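Local coordinates for Nrps/pks (Streptomyces albus, PDB 4OPF), which probably catalyses decarboxylative Claisen condensation, extending the growing chain as a ketosynthase domain of the AT-less polyketide synthase machinery that makes oxazolomycin, at residues A81-E86 against A185-L190. Residues are numbered along the deposited sequence; the frame is centred on the assembly and turned at random.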
loop_
_atom_site.group_PDB
_atom_site.type_symbol
_atom_site.label_atom_id
_atom_site.label_comp_id
_atom_site.label_asym_id
_atom_site.label_seq_id
_atom_site.Cartn_x
_atom_site.Cartn_y
_atom_site.Cartn_z
ATOM N N ALA A 81 8.416 5.521 16.083
ATOM C CA ALA A 81 7.077 6.033 16.132
ATOM C C ALA A 81 7.067 7.400 16.829
ATOM O O ALA A 81 6.377 8.336 16.387
ATOM C CB ALA A 81 6.144 5.046 16.823
ATOM N N LEU A 82 7.820 7.536 17.900
ATOM C CA LEU A 82 7.893 8.800 18.617
ATOM C C LEU A 82 8.519 9.890 17.752
ATOM O O LEU A 82 8.068 11.016 17.756
ATOM C CB LEU A 82 8.707 8.650 19.873
ATOM C CG LEU A 82 8.141 7.609 20.840
ATOM C CD1 LEU A 82 9.058 7.338 22.012
ATOM C CD2 LEU A 82 6.849 8.158 21.384
ATOM N N LEU A 83 9.553 9.544 16.996
ATOM C CA LEU A 83 10.168 10.485 16.111
ATOM C C LEU A 83 9.226 10.939 15.005
ATOM O O LEU A 83 9.236 12.100 14.636
ATOM C CB LEU A 83 11.387 9.827 15.491
ATOM C CG LEU A 83 12.281 10.631 14.580
ATOM C CD1 LEU A 83 12.770 11.859 15.266
ATOM C CD2 LEU A 83 13.465 9.776 14.118
ATOM N N LEU A 84 8.463 10.018 14.434
ATOM C CA LEU A 84 7.466 10.368 13.425
ATOM C C LEU A 84 6.395 11.310 13.967
ATOM O O LEU A 84 5.909 12.183 13.249
ATOM C CB LEU A 84 6.754 9.134 12.906
ATOM C CG LEU A 84 7.471 8.431 11.791
ATOM C CD1 LEU A 84 6.648 7.186 11.475
ATOM C CD2 LEU A 84 7.586 9.297 10.524
ATOM N N LEU A 85 5.972 11.100 15.214
ATOM C CA LEU A 85 4.999 12.017 15.824
ATOM C C LEU A 85 5.527 13.477 15.857
ATOM O O LEU A 85 4.819 14.410 15.473
ATOM C CB LEU A 85 4.641 11.572 17.260
ATOM C CG LEU A 85 3.688 10.371 17.308
ATOM C CD1 LEU A 85 3.647 9.798 18.709
ATOM C CD2 LEU A 85 2.288 10.822 16.930
ATOM N N GLU A 86 6.763 13.638 16.294
ATOM C CA GLU A 86 7.401 14.967 16.310
ATOM C C GLU A 86 7.499 15.523 14.923
ATOM O O GLU A 86 7.142 16.673 14.690
ATOM C CB GLU A 86 8.838 14.974 16.852
ATOM C CG GLU A 86 8.991 14.827 18.305
ATOM C CD GLU A 86 10.423 15.083 18.814
ATOM O OE1 GLU A 86 11.375 15.384 18.028
ATOM O OE2 GLU A 86 10.598 14.962 20.055
ATOM N N ALA A 185 5.751 9.794 4.789
ATOM C CA ALA A 185 6.933 9.848 5.598
ATOM C C ALA A 185 7.821 8.669 5.290
ATOM O O ALA A 185 7.370 7.631 4.840
ATOM C CB ALA A 185 6.580 9.753 7.077
ATOM N N GLY A 186 9.067 8.822 5.672
ATOM C CA GLY A 186 10.016 7.715 5.715
ATOM C C GLY A 186 10.789 7.856 6.992
ATOM O O GLY A 186 11.105 8.972 7.401
ATOM N N VAL A 187 11.134 6.733 7.604
ATOM C CA VAL A 187 11.842 6.759 8.863
ATOM C C VAL A 187 12.761 5.538 8.982
ATOM O O VAL A 187 12.399 4.428 8.598
ATOM C CB VAL A 187 10.862 6.800 10.079
ATOM C CG1 VAL A 187 10.044 5.515 10.197
ATOM C CG2 VAL A 187 11.585 7.040 11.372
ATOM N N THR A 188 13.953 5.766 9.530
ATOM C CA THR A 188 14.848 4.684 9.958
ATOM C C THR A 188 15.620 5.126 11.151
ATOM O O THR A 188 16.240 6.170 11.123
ATOM C CB THR A 188 15.905 4.329 8.894
ATOM O OG1 THR A 188 15.266 3.790 7.747
ATOM C CG2 THR A 188 16.914 3.299 9.432
ATOM N N LEU A 189 15.556 4.339 12.204
ATOM C CA LEU A 189 16.488 4.417 13.300
ATOM C C LEU A 189 17.174 3.048 13.389
ATOM O O LEU A 189 16.552 2.018 13.158
ATOM C CB LEU A 189 15.784 4.699 14.619
ATOM C CG LEU A 189 15.255 6.131 14.757
ATOM C CD1 LEU A 189 14.539 6.297 16.102
ATOM C CD2 LEU A 189 16.377 7.156 14.666
ATOM N N LEU A 190 18.450 3.038 13.726
ATOM C CA LEU A 190 19.178 1.786 13.790
ATOM C C LEU A 190 18.939 1.125 15.114
ATOM O O LEU A 190 18.871 1.814 16.107
ATOM C CB LEU A 190 20.681 2.029 13.571
ATOM C CG LEU A 190 20.959 2.497 12.138
ATOM C CD1 LEU A 190 22.434 2.623 11.852
ATOM C CD2 LEU A 190 20.319 1.568 11.129
#
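Leu84 and Val187 mark the nearest approach of two backbones, their CA atoms 7.3 Å apart, where the helical segment 81-86 packs over the strand at 185-188. The axes of the two short segments come within 9.1 Å of each other and run at 142° in their N-to-C directions, well short of strictly antiparallel. No hydrogen bond links the segments; the contact is made by aliphatic side chains. Ala185 and Val187 on the strand, and Leu189 just past its end, direct their CB atoms at the helix, while the CB of Thr188 points away from it, and its OG1 is hydrogen-bonded to Pro334 O.

Leu84 fits against the first two of these. Its chi1 of -85° sets CG anti to the carbonyl carbon and 4.1 Å from Val187 CB, placing the branch point as well as the methyls against the valine. Of the methyls, CD2 meets Ala185 CB at 3.6 Å, and CD1 reaches Val187 CG1 at 4.0 Å. An alanine in place of Leu84 would probably leave a gap over Ala185 and Val187, since both methyls that touch them would be gone.

Helix 79-95 packs on one face of the mixed sheet of the thiolase-like ketosynthase fold, in which strand 181-188 runs between 107-112 and 226-234. Val227 on the latter strand widens the apolar surface beneath Leu83 and Leu84.

Leu83 extends the packing toward the end of the strand. Its CG is anti to the backbone N (chi1 -176°), and CD2 sits against the branched end of Leu189, 4.0 Å from that residue's CD2 and 4.1 Å from its CG. The same Leu83 methyl is 4.3 Å from Val187 CG2, a looser contact. Just beyond the strand, Gln80 of the same helix accepts a hydrogen bond from Leu189 N through OE1.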